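Local coordinates for protein phosphoethanolamine N-methyltransferase 1 (Haemonchus contortus, PDB 4KRG) that catalyses the S-adenosylmethionine-dependent N-methylation of phosphoethanolamine, probably opening the nematode route to phosphocholine, at residues 301-306 and 379-384; 309-313 and 376-380. All blocks are in the same frame, centred on the assembly; numbering follows the deposited sequence.

Interaction 1. Residues 301-306 and 379-384; sequences FTPRQR and ELLATC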
loop_
_atom_site.group_PDB
_atom_site.type_symbol
_atom_site.label_atom_id
_atom_site.label_comp_id
_atom_site.label_asym_id
_atom_site.label_seq_id
_atom_site.Cartn_x
_atom_site.Cartn_y
_atom_site.Cartn_z
ATOM N N PHE A 301 8.596 -3.158 -12.649
ATOM C CA PHE A 301 7.158 -3.333 -12.823
ATOM C C PHE A 301 6.858 -4.814 -13.059
ATOM O O PHE A 301 7.330 -5.394 -14.029
ATOM C CB PHE A 301 6.676 -2.470 -14.001
ATOM C CG PHE A 301 5.207 -2.629 -14.337
ATOM C CD1 PHE A 301 4.233 -2.002 -13.581
ATOM C CD2 PHE A 301 4.811 -3.371 -15.440
ATOM C CE1 PHE A 301 2.897 -2.141 -13.899
ATOM C CE2 PHE A 301 3.483 -3.507 -15.763
ATOM C CZ PHE A 301 2.524 -2.897 -14.992
ATOM N N THR A 302 6.093 -5.432 -12.159
ATOM C CA THR A 302 5.773 -6.861 -12.275
ATOM C C THR A 302 4.287 -7.145 -12.008
ATOM O O THR A 302 3.883 -7.331 -10.860
ATOM C CB THR A 302 6.658 -7.723 -11.343
ATOM O OG1 THR A 302 6.468 -7.309 -9.986
ATOM C CG2 THR A 302 8.122 -7.577 -11.698
ATOM N N PRO A 303 3.471 -7.182 -13.077
ATOM C CA PRO A 303 2.025 -7.372 -12.918
ATOM C C PRO A 303 1.645 -8.817 -12.598
ATOM O O PRO A 303 0.551 -9.048 -12.076
ATOM C CB PRO A 303 1.474 -6.985 -14.288
ATOM C CG PRO A 303 2.595 -7.290 -15.233
ATOM C CD PRO A 303 3.846 -6.943 -14.482
ATOM N N ARG A 304 2.531 -9.760 -12.916
ATOM C CA ARG A 304 2.300 -11.183 -12.648
ATOM C C ARG A 304 0.945 -11.656 -13.164
ATOM O O ARG A 304 0.124 -12.161 -12.399
ATOM C CB ARG A 304 2.424 -11.480 -11.151
ATOM C CG ARG A 304 3.771 -11.087 -10.543
ATOM C CD ARG A 304 3.719 -11.210 -9.037
ATOM N NE ARG A 304 4.848 -10.575 -8.369
ATOM C CZ ARG A 304 5.562 -11.152 -7.410
ATOM N NH1 ARG A 304 5.263 -12.378 -7.012
ATOM N NH2 ARG A 304 6.570 -10.504 -6.852
ATOM N N GLN A 305 0.721 -11.490 -14.463
ATOM C CA GLN A 305 -0.534 -11.900 -15.073
ATOM C C GLN A 305 -0.517 -13.369 -15.481
ATOM O O GLN A 305 -1.388 -14.142 -15.088
ATOM C CB GLN A 305 -0.868 -11.036 -16.286
ATOM C CG GLN A 305 -2.139 -11.499 -16.964
ATOM C CD GLN A 305 -2.441 -10.773 -18.252
ATOM O OE1 GLN A 305 -3.452 -10.075 -18.357
ATOM N NE2 GLN A 305 -1.584 -10.955 -19.257
ATOM N N ARG A 306 0.472 -13.752 -16.279
ATOM C CA ARG A 306 0.553 -15.119 -16.777
ATOM C C ARG A 306 0.824 -16.107 -15.649
ATOM O O ARG A 306 0.375 -17.246 -15.690
ATOM C CB ARG A 306 1.636 -15.228 -17.852
ATOM C CG ARG A 306 1.793 -16.615 -18.456
ATOM C CD ARG A 306 0.499 -17.105 -19.079
ATOM N NE ARG A 306 -0.026 -16.149 -20.048
ATOM C CZ ARG A 306 -1.214 -16.253 -20.636
ATOM N NH1 ARG A 306 -2.007 -17.277 -20.356
ATOM N NH2 ARG A 306 -1.606 -15.330 -21.503
ATOM N N GLU A 379 6.267 -8.698 -18.478
ATOM C CA GLU A 379 4.900 -8.546 -19.003
ATOM C C GLU A 379 4.423 -7.115 -19.276
ATOM O O GLU A 379 3.223 -6.847 -19.202
ATOM C CB GLU A 379 3.878 -9.206 -18.071
ATOM C CG GLU A 379 3.995 -10.684 -17.931
ATOM C CD GLU A 379 2.952 -11.253 -16.994
ATOM O OE1 GLU A 379 2.992 -10.934 -15.786
ATOM O OE2 GLU A 379 2.078 -12.006 -17.469
ATOM N N LEU A 380 5.332 -6.202 -19.596
ATOM C CA LEU A 380 4.931 -4.815 -19.865
ATOM C C LEU A 380 4.040 -4.685 -21.097
ATOM O O LEU A 380 2.922 -4.180 -21.010
ATOM C CB LEU A 380 6.152 -3.906 -20.022
ATOM C CG LEU A 380 5.822 -2.426 -20.240
ATOM C CD1 LEU A 380 5.302 -1.782 -18.954
ATOM C CD2 LEU A 380 7.028 -1.671 -20.777
ATOM N N LEU A 381 4.545 -5.129 -22.245
ATOM C CA LEU A 381 3.793 -5.045 -23.498
ATOM C C LEU A 381 2.560 -5.944 -23.460
ATOM O O LEU A 381 1.538 -5.634 -24.065
ATOM C CB LEU A 381 4.676 -5.427 -24.688
ATOM C CG LEU A 381 6.095 -4.862 -24.732
ATOM C CD1 LEU A 381 6.818 -5.316 -25.991
ATOM C CD2 LEU A 381 6.080 -3.361 -24.668
ATOM N N ALA A 382 2.666 -7.052 -22.733
ATOM C CA ALA A 382 1.596 -8.035 -22.664
ATOM C C ALA A 382 0.354 -7.499 -21.950
ATOM O O ALA A 382 -0.771 -7.840 -22.308
ATOM C CB ALA A 382 2.101 -9.302 -21.982
ATOM N N THR A 383 0.559 -6.645 -20.949
ATOM C CA THR A 383 -0.537 -6.211 -20.078
ATOM C C THR A 383 -0.940 -4.736 -20.200
ATOM O O THR A 383 -2.033 -4.357 -19.773
ATOM C CB THR A 383 -0.237 -6.515 -18.593
ATOM O OG1 THR A 383 0.810 -5.659 -18.128
ATOM C CG2 THR A 383 0.187 -7.958 -18.414
ATOM N N CYS A 384 -0.064 -3.907 -20.766
ATOM C CA CYS A 384 -0.314 -2.463 -20.851
ATOM C C CYS A 384 -0.550 -1.986 -22.278
ATOM O O CYS A 384 -0.039 -2.586 -23.228
ATOM C CB CYS A 384 0.870 -1.692 -20.271
ATOM S SG CYS A 384 1.292 -2.171 -18.596
HETATM O O HOH W 1 5.022 -9.986 -14.225
HETATM O O HOH W 2 1.034 -11.822 -19.847
#

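Interaction 2. Residues 309-313 and 376-380; sequences FLHVN and VATEL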
loop_
_atom_site.group_PDB
_atom_site.type_symbol
_atom_site.label_atom_id
_atom_site.label_comp_id
_atom_site.label_asym_id
_atom_site.label_seq_id
_atom_site.Cartn_x
_atom_site.Cartn_y
_atom_site.Cartn_z
ATOM N N PHE A 309 4.758 -16.487 -10.498
ATOM C CA PHE A 309 6.205 -16.644 -10.414
ATOM C C PHE A 309 6.964 -15.824 -11.452
ATOM O O PHE A 309 8.196 -15.769 -11.428
ATOM C CB PHE A 309 6.571 -18.125 -10.523
ATOM C CG PHE A 309 5.819 -18.991 -9.555
ATOM C CD1 PHE A 309 5.898 -18.752 -8.193
ATOM C CD2 PHE A 309 5.016 -20.027 -10.003
ATOM C CE1 PHE A 309 5.197 -19.533 -7.294
ATOM C CE2 PHE A 309 4.321 -20.814 -9.111
ATOM C CZ PHE A 309 4.410 -20.565 -7.750
ATOM N N LEU A 310 6.229 -15.196 -12.362
ATOM C CA LEU A 310 6.848 -14.335 -13.365
ATOM C C LEU A 310 7.022 -12.930 -12.788
ATOM O O LEU A 310 6.076 -12.142 -12.736
ATOM C CB LEU A 310 6.012 -14.296 -14.648
ATOM C CG LEU A 310 6.551 -13.476 -15.824
ATOM C CD1 LEU A 310 7.983 -13.878 -16.143
ATOM C CD2 LEU A 310 5.675 -13.661 -17.045
ATOM N N HIS A 311 8.237 -12.636 -12.339
ATOM C CA HIS A 311 8.555 -11.332 -11.774
ATOM C C HIS A 311 10.063 -11.115 -11.741
ATOM O O HIS A 311 10.832 -11.961 -12.189
ATOM C CB HIS A 311 7.950 -11.175 -10.371
ATOM C CG HIS A 311 8.595 -12.037 -9.329
ATOM N ND1 HIS A 311 8.813 -11.608 -8.038
ATOM C CD2 HIS A 311 9.062 -13.308 -9.384
ATOM C CE1 HIS A 311 9.385 -12.573 -7.343
ATOM N NE2 HIS A 311 9.550 -13.617 -8.138
ATOM N N VAL A 312 10.464 -9.969 -11.203
ATOM C CA VAL A 312 11.856 -9.552 -11.134
ATOM C C VAL A 312 12.326 -9.715 -9.701
ATOM O O VAL A 312 11.615 -9.334 -8.768
ATOM C CB VAL A 312 11.993 -8.063 -11.523
ATOM C CG1 VAL A 312 13.411 -7.566 -11.284
ATOM C CG2 VAL A 312 11.576 -7.839 -12.964
ATOM N N ASN A 313 13.510 -10.288 -9.521
ATOM C CA ASN A 313 14.078 -10.457 -8.190
ATOM C C ASN A 313 14.743 -9.152 -7.773
ATOM O O ASN A 313 15.954 -8.973 -7.932
ATOM C CB ASN A 313 15.087 -11.605 -8.190
ATOM C CG ASN A 313 15.543 -11.986 -6.804
ATOM O OD1 ASN A 313 15.344 -11.242 -5.840
ATOM N ND2 ASN A 313 16.166 -13.157 -6.694
ATOM N N VAL A 376 13.204 -2.119 -15.366
ATOM C CA VAL A 376 13.239 -3.566 -15.566
ATOM C C VAL A 376 11.819 -4.062 -15.328
ATOM O O VAL A 376 11.212 -3.726 -14.314
ATOM C CB VAL A 376 14.189 -4.253 -14.574
ATOM C CG1 VAL A 376 14.229 -5.756 -14.821
ATOM C CG2 VAL A 376 15.592 -3.659 -14.678
ATOM N N ALA A 377 11.271 -4.837 -16.258
ATOM C CA ALA A 377 9.877 -5.252 -16.128
ATOM C C ALA A 377 9.591 -6.593 -16.763
ATOM O O ALA A 377 10.248 -6.990 -17.725
ATOM C CB ALA A 377 8.955 -4.196 -16.721
ATOM N N THR A 378 8.594 -7.281 -16.218
ATOM C CA THR A 378 8.063 -8.495 -16.819
ATOM C C THR A 378 6.656 -8.165 -17.319
ATOM O O THR A 378 5.943 -7.416 -16.663
ATOM C CB THR A 378 8.023 -9.667 -15.795
ATOM O OG1 THR A 378 7.360 -9.247 -14.598
ATOM C CG2 THR A 378 9.436 -10.132 -15.431
ATOM N N GLU A 379 6.267 -8.698 -18.478
ATOM C CA GLU A 379 4.900 -8.546 -19.003
ATOM C C GLU A 379 4.423 -7.115 -19.276
ATOM O O GLU A 379 3.223 -6.847 -19.202
ATOM C CB GLU A 379 3.878 -9.206 -18.071
ATOM C CG GLU A 379 3.995 -10.684 -17.931
ATOM C CD GLU A 379 2.952 -11.253 -16.994
ATOM O OE1 GLU A 379 2.992 -10.934 -15.786
ATOM O OE2 GLU A 379 2.078 -12.006 -17.469
ATOM N N LEU A 380 5.332 -6.202 -19.596
ATOM C CA LEU A 380 4.931 -4.815 -19.865
ATOM C C LEU A 380 4.040 -4.685 -21.097
ATOM O O LEU A 380 2.922 -4.180 -21.010
ATOM C CB LEU A 380 6.152 -3.906 -20.022
ATOM C CG LEU A 380 5.822 -2.426 -20.240
ATOM C CD1 LEU A 380 5.302 -1.782 -18.954
ATOM C CD2 LEU A 380 7.028 -1.671 -20.777
HETATM O O HOH W 1 5.022 -9.986 -14.225
#

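Interaction 1. Residues 301-306 and 379-384
Glu379 OE1 is gripped by two donors: the backbone N of Gln305, 2.7 Å away with an N-H...O angle of 156°, and water 1, which in turn takes the N-H of Arg304 at 2.8 Å from Arg304 N to the water. The other oxygen, OE2, receives Arg306 N at 2.7 Å with an N-H...O angle of 161°. OE1 and OE2 each accept a peptide N-H on the syn lone pair, the side facing the other oxygen, so the carboxylate fits against consecutive N-H groups of the turn after strand 297-302. Water 2 extends the grip, linking Gln305 NE2 to OE2 with 2.6 Å between Glu379 OE2 and the water. Glutamate has the length for this: its CG lies beside its own backbone N (chi1 -64°), and the chain runs extended beyond it. On the way its CB passes 3.7 Å from Pro303 CG.

Although Glu379 stands at the N-cap position of helix 380-383, its side chain leaves for the turn; its carbonyl O accepts Thr383 OG1 from one turn later at 2.9 Å. The same hydroxyl lies at the edge of the Phe301 ring, near its plane, while the Thr383 methyl slides alongside the amide end of Gln305. Deeper in, Phe301 meets Leu380 at about a right angle, Phe301 CD2 to Leu380 CD1 3.9 Å, and Cys384 SG sits obliquely 3.8 Å from Phe301 CE2, a sulfur-aromatic contact. Leu358 of helix 358-367 touches all three of these side chains. Arg304 turns its guanidinium away to a salt bridge with Glu329.

Four donors, two peptide and two water, thus surround one buried carboxylate. They would be expected to stabilise its ionised form and to fix its rotation, tying the turn to the start of the helix.

Interaction 2. Residues 309-313 and 376-380
In the second half of this di-domain enzyme, whose strand order is consistent with a Rossmann-like methyltransferase sheet, Leu310 and Val312 of the loop between strand 297-302 and helix 314-321 pack on Val376 and Thr378 at the end of strand 372-378 and on Glu379 just after it. The loop runs nearly antiparallel to the strand, 168° apart, yet no direct hydrogen bond joins the two segments; side chains and a water do the work. Leu310 and Val312 both point to the strand, where Val376 and Thr378 point back, and Ala377 between them turns the other way.

Val312 CG2 rests 3.9 Å from Val376 CG1 and 4.0 Å from Thr378 CG2, so one methyl bridges two strand residues. Beta-branched side chains suit this place, since they fill the space close to an extended backbone. Leu310 reaches further. Its CD2 lies across the stem of Glu379, 3.5 Å from Glu379 CG, because a chi1 of -178° swings the branch opposite the main-chain nitrogen, and its CD1 lies by the Thr378 methyl. Threonine serves both chemistries: CG2 joins the apolar patch, while Thr378 OG1, held between its own N and carbonyl carbon (chi1 51°), donates to water 1, at a short 2.5 Å from OG1 to the water. That water passes a hydrogen to Leu310 O at 2.8 Å, satisfying a buried carbonyl. The CB of His311 points away from the strand, and its NE2 hydrogen-bonds Glu274.

Around the contact, Phe283 of helix 280-283 touches Val312, Val376 and Thr378, and Thr302 of strand 297-302 lies against Val312 and Thr378. Having packed on strand 372-378, the loop runs directly into helix 314-321, whose N-cap, Asn313, bonds Leu316 N and touches a bound octyl glucoside.

In the fold
The two contacts adjoin, and both anchor the connection after strand 297-302 to strand 372-378, its parallel neighbour, and the short helix after it; backbone bonds from Phe301 to Val376 and Thr378 join them. Interaction 1 runs from buried Phe301 and Leu380, with Cys384 beside them, to an exposed rim at Gln305 and Arg306, and its polar part is a set of directional hydrogen bonds to a carboxylate. Interaction 2 is wholly buried and chiefly apolar. Glu379 serves both: its carboxylate grips the turn in the first, while its stem also carries Leu310 in the second. Water 1 belongs to both. Both lie in the C-terminal half, the bound phosphoethanolamine and S-adenosylhomocysteine in the N-terminal half.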